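Local coordinates for phosphoserine aminotransferase (Bacillus alcalophilus, PDB 1W23), which catalyses the reversible, pyridoxal-phosphate-dependent transamination between 3-phosphohydroxypyruvate and phosphoserine, the second step of serine biosynthesis from 3-phosphoglycerate, at residues 5-10 against 322-327; 69-74 against 201-206; 176-181 against 258-263. All blocks are in the same frame, centred on the assembly; numbering follows the deposited sequence.

Contact 1: 5-10 against 322-327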
# COMPACT_ATOMS: atom_id res chain seq x y z
N PHE A 5 25.81 2.17 -8.97
CA PHE A 5 25.02 2.00 -10.19
C PHE A 5 23.82 1.13 -9.83
O PHE A 5 23.98 -0.05 -9.49
CB PHE A 5 25.85 1.37 -11.30
CG PHE A 5 27.16 2.08 -11.53
CD1 PHE A 5 28.36 1.54 -11.10
CD2 PHE A 5 27.17 3.31 -12.18
CE1 PHE A 5 29.57 2.15 -11.28
CE2 PHE A 5 28.39 3.94 -12.39
CZ PHE A 5 29.56 3.36 -11.93
N ASN A 6 22.62 1.68 -9.89
CA ASN A 6 21.42 1.02 -9.38
C ASN A 6 20.65 0.28 -10.48
O ASN A 6 19.83 0.87 -11.20
CB ASN A 6 20.52 2.02 -8.69
CG ASN A 6 19.33 1.35 -8.01
OD1 ASN A 6 19.20 0.14 -8.09
ND2 ASN A 6 18.47 2.18 -7.40
N PHE A 7 20.91 -1.01 -10.59
CA PHE A 7 20.24 -1.93 -11.50
C PHE A 7 19.22 -2.81 -10.78
O PHE A 7 18.85 -3.88 -11.26
CB PHE A 7 21.27 -2.80 -12.23
CG PHE A 7 22.08 -2.06 -13.27
CD1 PHE A 7 23.31 -1.51 -12.98
CD2 PHE A 7 21.61 -1.89 -14.57
CE1 PHE A 7 24.05 -0.85 -13.94
CE2 PHE A 7 22.35 -1.24 -15.54
CZ PHE A 7 23.57 -0.71 -15.22
N ASN A 8 18.68 -2.32 -9.67
CA ASN A 8 17.67 -3.09 -8.94
C ASN A 8 16.43 -3.35 -9.79
O ASN A 8 15.97 -2.51 -10.58
CB ASN A 8 17.25 -2.31 -7.66
CG ASN A 8 18.16 -2.56 -6.51
OD1 ASN A 8 18.78 -3.63 -6.40
ND2 ASN A 8 18.25 -1.60 -5.60
N ALA A 9 15.86 -4.55 -9.59
CA ALA A 9 14.76 -5.07 -10.39
C ALA A 9 13.37 -4.66 -9.90
O ALA A 9 12.41 -4.94 -10.60
CB ALA A 9 14.85 -6.60 -10.48
N GLY A 10 13.26 -4.09 -8.72
CA GLY A 10 11.95 -3.71 -8.21
C GLY A 10 11.89 -3.82 -6.71
O GLY A 10 12.12 -4.95 -6.16
N VAL A 322 24.64 -2.47 -8.11
CA VAL A 322 23.60 -3.00 -7.21
C VAL A 322 22.54 -3.69 -8.04
O VAL A 322 22.03 -3.14 -9.01
CB VAL A 322 22.97 -1.82 -6.39
CG1 VAL A 322 21.86 -2.33 -5.51
CG2 VAL A 322 24.04 -1.16 -5.54
N GLY A 323 22.17 -4.89 -7.63
CA GLY A 323 21.02 -5.57 -8.18
C GLY A 323 21.19 -6.49 -9.34
O GLY A 323 20.21 -6.97 -9.89
N LEU A 324 22.44 -6.75 -9.76
CA LEU A 324 22.66 -7.53 -10.99
C LEU A 324 22.47 -9.03 -10.83
O LEU A 324 22.43 -9.73 -11.84
CB LEU A 324 24.07 -7.27 -11.50
CG LEU A 324 24.34 -5.91 -12.08
CD1 LEU A 324 25.81 -5.78 -12.50
CD2 LEU A 324 23.48 -5.60 -13.28
N ASN A 325 22.36 -9.57 -9.62
CA ASN A 325 22.15 -10.99 -9.52
C ASN A 325 20.81 -11.38 -10.14
O ASN A 325 19.80 -10.74 -9.86
CB ASN A 325 22.13 -11.39 -8.03
CG ASN A 325 23.48 -11.33 -7.33
OD1 ASN A 325 24.44 -10.72 -7.75
ND2 ASN A 325 23.62 -11.99 -6.20
N GLY A 326 20.81 -12.44 -10.94
CA GLY A 326 19.55 -12.89 -11.51
C GLY A 326 18.54 -13.25 -10.45
O GLY A 326 18.85 -13.50 -9.27
N HIS A 327 17.25 -13.32 -10.84
CA HIS A 327 16.22 -13.78 -9.89
C HIS A 327 16.59 -15.14 -9.40
O HIS A 327 17.16 -15.96 -10.18
CB HIS A 327 14.87 -13.83 -10.63
CG HIS A 327 13.70 -14.07 -9.69
ND1 HIS A 327 13.27 -15.36 -9.45
CD2 HIS A 327 12.98 -13.20 -8.95
CE1 HIS A 327 12.27 -15.26 -8.57
NE2 HIS A 327 12.07 -13.97 -8.27
O HOH W 1 17.69 -6.57 -8.41
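Phe7 and Val322 meet through backbone and side chain at once. Val322 N gives its hydrogen to Phe5 O at 2.9 Å, and Val322 O takes one from Phe7 N at 2.9 Å, though this bond is bent to 138° at the hydrogen. This is the short parallel pairing of strands 5-6 and 321-322, which joins the N-terminal end of the chain to its C-terminal part.

Phe7 CB starts hard against the backbone, 3.3 Å from Val322 O. It also touches Leu324 CD2, at 3.7 Å. Phe7 CG lies 3.8 Å from Leu324 CD2, and CD1 is a little farther from it; the two side chains run side by side, pointing the same way. The ring packs on helix 343-359, touching Ala345 and Leu349, and Leu324 reaches Leu349 too.

Where the strand pairing stops, Asn6 OD1 accepts from Asn8 N in an Asx turn that bends the chain. With its CG anti to the carbonyl carbon (chi1 -84°), Asn8 brings OD1 to 3.5 Å from both Val322 CG1 and Gly323 CA; the positive phi of Gly323 suits glycine. Asn8 ND2 bonds Glu38 O of the second subunit. Farther along, a water links Ala9 N to Gly323 O.

Apolar on the helix side and amide-rich toward the dimer partner, the contact joins its segments by backbone bonds and divides the amide work: Asn6 OD1 makes the Asx turn, Asn8 OD1 packs across the contact, and Asn8 ND2 serves the subunit interface.

Contact 2: 69-74 against 201-206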
# COMPACT_ATOMS: atom_id res chain seq x y z
N ILE A 69 -8.68 5.40 -14.58
CA ILE A 69 -7.41 5.09 -13.95
C ILE A 69 -7.67 4.85 -12.46
O ILE A 69 -8.16 5.78 -11.81
CB ILE A 69 -6.43 6.24 -14.18
CG1 ILE A 69 -6.18 6.45 -15.69
CG2 ILE A 69 -5.11 6.00 -13.44
CD1 ILE A 69 -5.63 7.84 -15.98
N LEU A 70 -7.35 3.69 -11.97
CA LEU A 70 -7.47 3.33 -10.56
C LEU A 70 -6.09 3.28 -9.94
O LEU A 70 -5.12 2.84 -10.57
CB LEU A 70 -8.14 1.98 -10.37
CG LEU A 70 -9.47 1.79 -11.09
CD1 LEU A 70 -9.99 0.37 -10.82
CD2 LEU A 70 -10.52 2.78 -10.66
N PHE A 71 -6.02 3.69 -8.66
CA PHE A 71 -4.84 3.59 -7.82
C PHE A 71 -5.21 2.68 -6.65
O PHE A 71 -5.94 3.11 -5.76
CB PHE A 71 -4.39 4.94 -7.31
CG PHE A 71 -4.00 5.95 -8.38
CD1 PHE A 71 -4.31 7.27 -8.23
CD2 PHE A 71 -3.30 5.56 -9.53
CE1 PHE A 71 -3.96 8.21 -9.19
CE2 PHE A 71 -2.98 6.51 -10.49
CZ PHE A 71 -3.27 7.83 -10.32
N LEU A 72 -4.70 1.45 -6.66
CA LEU A 72 -5.07 0.42 -5.68
C LEU A 72 -3.86 -0.01 -4.87
O LEU A 72 -2.72 0.03 -5.35
CB LEU A 72 -5.68 -0.79 -6.39
CG LEU A 72 -6.92 -0.48 -7.24
CD1 LEU A 72 -7.47 -1.78 -7.80
CD2 LEU A 72 -7.98 0.26 -6.46
N GLN A 73 -4.11 -0.49 -3.68
CA GLN A 73 -3.11 -1.18 -2.87
C GLN A 73 -3.08 -2.64 -3.26
O GLN A 73 -4.04 -3.18 -3.84
CB GLN A 73 -3.41 -0.98 -1.40
CG GLN A 73 -3.39 0.46 -0.93
CD GLN A 73 -3.59 0.56 0.57
OE1 GLN A 73 -2.74 0.05 1.33
NE2 GLN A 73 -4.67 1.21 1.01
N GLY A 74 -1.98 -3.32 -2.88
CA GLY A 74 -1.90 -4.78 -2.93
C GLY A 74 -0.92 -5.35 -3.90
O GLY A 74 -0.66 -6.57 -3.93
N SER A 201 6.98 1.62 -4.47
CA SER A 201 6.02 0.58 -4.13
C SER A 201 4.91 1.06 -3.26
O SER A 201 5.05 2.06 -2.56
CB SER A 201 6.79 -0.57 -3.44
OG SER A 201 7.20 -0.12 -2.16
N GLY A 202 3.81 0.32 -3.24
CA GLY A 202 2.68 0.58 -2.42
C GLY A 202 1.44 1.06 -3.15
O GLY A 202 0.35 1.15 -2.56
N VAL A 203 1.57 1.38 -4.45
CA VAL A 203 0.40 1.61 -5.30
C VAL A 203 0.55 0.80 -6.58
O VAL A 203 1.68 0.59 -7.08
CB VAL A 203 0.17 3.10 -5.55
CG1 VAL A 203 1.30 3.73 -6.41
CG2 VAL A 203 -1.23 3.36 -6.17
N THR A 204 -0.59 0.37 -7.08
CA THR A 204 -0.75 -0.38 -8.32
C THR A 204 -1.68 0.43 -9.19
O THR A 204 -2.78 0.84 -8.78
CB THR A 204 -1.33 -1.77 -8.02
OG1 THR A 204 -0.44 -2.46 -7.11
CG2 THR A 204 -1.46 -2.63 -9.25
N VAL A 205 -1.24 0.71 -10.42
CA VAL A 205 -2.06 1.42 -11.42
C VAL A 205 -2.87 0.41 -12.21
O VAL A 205 -2.34 -0.59 -12.71
CB VAL A 205 -1.15 2.25 -12.35
CG1 VAL A 205 -1.95 2.84 -13.50
CG2 VAL A 205 -0.40 3.30 -11.56
N VAL A 206 -4.18 0.62 -12.28
CA VAL A 206 -5.06 -0.21 -13.04
C VAL A 206 -5.85 0.71 -14.00
O VAL A 206 -6.58 1.58 -13.55
CB VAL A 206 -6.03 -1.01 -12.16
CG1 VAL A 206 -6.88 -1.96 -12.98
CG2 VAL A 206 -5.24 -1.79 -11.09
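Leu70 and Val206 form an antiparallel hydrogen-bonded pair, as do Leu72 and Thr204, with Phe71 and Val205 a non-hydrogen-bonded pair between them, and the short strand axes approach to 4.8 Å at 155° between their N-to-C directions. The straightest of the four bonds runs from Leu72 N to Thr204 O at 2.9 Å, 177° at the hydrogen. The shortest is Leu70 N to Val206 O, 2.7 Å. Between these bonds, CA-H groups of Phe71, Val203 and Val205 also lean on carbonyl oxygens of the facing strand.

On the face bearing Phe71, its CB rests on Val203 CG2 at 3.7 Å, while Phe71 CD2, at the ring edge, meets Val205 CG2 at 4.2 Å, the side chains of Phe71 and Val205 leaning the same way. Helices 44-61 and 241-256 cover this face, and His50 of the first packs edge-to-face with the Phe71 ring.

Strand 67-72 is outermost in the chain's seven-stranded mixed sheet, and 204-209, its neighbour, is the one strand running against the others. That is the large-domain sheet of the fold type I pyridoxal-phosphate enzymes.

On the face bearing Leu70, Leu72, Thr204 and Val206, Leu72 slants across Val206, Leu72 CD1 4.0 Å from Val206 CG2; with CG1 of Val206 anti to the backbone N (chi1 -176°), CG2 is left beside the N, facing Leu72. Helix 75-87 lies over this side, with Gln79 touching Leu72, Thr204 and Val206, and the side chain of Thr204 comes within about 5 Å of a bound pyridoxal phosphate. Past the strand end, Gln73 CG passes 4.1 Å from Gly202 O, and Gln73 OE1 accepts from Gly74 N of the second subunit, a bond the partner chain returns.

Contact 3: 176-181 against 258-263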
# COMPACT_ATOMS: atom_id res chain seq x y z
N ASP A 176 7.10 -2.87 -17.81
CA ASP A 176 7.34 -2.01 -18.96
C ASP A 176 6.28 -0.94 -19.19
O ASP A 176 6.39 -0.21 -20.19
CB ASP A 176 7.58 -2.79 -20.26
CG ASP A 176 6.34 -3.43 -20.87
OD1 ASP A 176 5.27 -3.38 -20.19
OD2 ASP A 176 6.47 -3.98 -22.00
N ILE A 177 5.35 -0.72 -18.29
CA ILE A 177 4.35 0.35 -18.53
C ILE A 177 5.05 1.71 -18.66
O ILE A 177 5.92 2.07 -17.90
CB ILE A 177 3.31 0.38 -17.40
CG1 ILE A 177 2.16 1.30 -17.73
CG2 ILE A 177 3.96 0.65 -16.03
CD1 ILE A 177 0.93 1.15 -16.85
N LEU A 178 4.59 2.46 -19.65
CA LEU A 178 5.10 3.84 -19.89
C LEU A 178 6.59 3.90 -20.10
O LEU A 178 7.26 4.87 -19.82
CB LEU A 178 4.60 4.81 -18.81
CG LEU A 178 4.68 6.29 -19.08
CD1 LEU A 178 4.46 6.73 -20.49
CD2 LEU A 178 3.75 7.04 -18.10
N SER A 179 7.09 2.84 -20.79
CA SER A 179 8.45 2.83 -21.34
C SER A 179 8.49 3.14 -22.84
O SER A 179 9.57 3.21 -23.42
CB SER A 179 9.11 1.48 -21.10
OG SER A 179 8.42 0.44 -21.77
N ARG A 180 7.31 3.30 -23.42
CA ARG A 180 7.09 3.46 -24.85
C ARG A 180 5.65 3.82 -25.07
O ARG A 180 4.81 3.61 -24.20
CB ARG A 180 7.47 2.17 -25.61
CG ARG A 180 6.78 0.92 -25.06
CD ARG A 180 7.34 -0.34 -25.70
NE ARG A 180 6.66 -1.50 -25.07
CZ ARG A 180 6.71 -2.74 -25.56
NH1 ARG A 180 7.42 -3.05 -26.65
NH2 ARG A 180 6.00 -3.72 -24.95
N PRO A 181 5.30 4.31 -26.27
CA PRO A 181 3.88 4.53 -26.56
C PRO A 181 3.09 3.23 -26.53
O PRO A 181 3.62 2.16 -26.80
CB PRO A 181 3.90 5.16 -27.97
CG PRO A 181 5.27 5.79 -28.06
CD PRO A 181 6.16 4.74 -27.37
N GLY A 258 9.89 14.59 -22.54
CA GLY A 258 9.33 14.40 -23.86
C GLY A 258 8.34 13.25 -23.97
O GLY A 258 7.98 12.85 -25.07
N GLY A 259 7.88 12.70 -22.86
CA GLY A 259 6.84 11.72 -22.91
C GLY A 259 7.29 10.34 -23.35
O GLY A 259 8.47 10.00 -23.34
N ALA A 260 6.29 9.53 -23.73
CA ALA A 260 6.54 8.14 -24.04
C ALA A 260 7.43 7.97 -25.24
O ALA A 260 8.23 7.02 -25.30
CB ALA A 260 5.19 7.44 -24.25
N GLU A 261 7.30 8.81 -26.28
CA GLU A 261 8.15 8.68 -27.46
C GLU A 261 9.59 8.94 -27.10
O GLU A 261 10.54 8.26 -27.55
CB GLU A 261 7.69 9.63 -28.58
CG GLU A 261 6.36 9.31 -29.16
CD GLU A 261 6.16 10.06 -30.48
OE1 GLU A 261 6.92 10.99 -30.86
OE2 GLU A 261 5.19 9.68 -31.21
N ALA A 262 9.84 9.98 -26.28
CA ALA A 262 11.23 10.32 -25.93
C ALA A 262 11.83 9.26 -25.05
O ALA A 262 13.02 8.93 -25.21
CB ALA A 262 11.32 11.69 -25.25
N ILE A 263 11.06 8.72 -24.12
CA ILE A 263 11.61 7.75 -23.20
C ILE A 263 11.90 6.46 -23.97
O ILE A 263 12.89 5.75 -23.66
CB ILE A 263 10.80 7.56 -21.93
CG1 ILE A 263 11.69 6.99 -20.79
CG2 ILE A 263 9.62 6.64 -22.08
CD1 ILE A 263 12.79 7.83 -20.23
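Arg180 and Ala260 bring their backbones together, CA to CA 4.8 Å, where the loop leaving the type II turn Asp176-Ser179 runs past the first turn of helix 259-279. No hydrogen bond crosses between the two segments. Gly258 closes the preceding helix in a Schellman motif.

Ala260 CB points at the loop and is central to the packing. It sits 3.7 Å from Arg180 C. With CG anti to the backbone N (chi1 -163°), Leu178, from the same loop, carries CD1 to 3.9 Å from Ala260 CB; it packs also on Leu251 and Ile254 of helix 241-256. At the solvent side Pro181 rests on the helix, its CD 3.7 Å from Ala260 O and its CG 3.8 Å from Glu261 CG, the Pro181 and Glu261 side chains crossing at about a right angle. Ile263 CG2 approaches Leu178 O and Ser179 O, but Ile263 is modelled in two conformers and that detail is less certain.

The loop holds its own shape: Asp176 O accepts from both Ser179 N and Ser179 OG, the hydroxyl at 2.7 Å on a lone pair in the carbonyl plane. A 3.0 Å salt bridge joins Arg180 NH2 to Asp176 OD2, which Gln157 also bonds, and Tyr158 O takes Arg180 NH1.

Between the two segments, then, there is packing alone, which buries Arg180 N without a partner in the model; one turn farther along the same helix Asn267 ND2 bonds Ser179 O, while Asn339 ND2 bonds Leu178 O.

Overall arrangement
Contact 2 is the core of the three: all its touching residues are buried, and it joins the edge of the large sheet to its antiparallel strand. Contacts 1 and 3 are partly buried. Contact 1 pairs a far shorter parallel stretch and adds an Asx turn and a water bridge; contact 3 has no bond between its segments and packs side chains on backbone and on each other. Helices 44-61 and 241-256 touch both contact 2 and contact 3, whose segments alternate along the chain and whose nearest atoms are about 5 Å apart. Contact 1, its centre about 23 Å from that of contact 2, resembles it in meeting the second subunit, which does not reach contact 3.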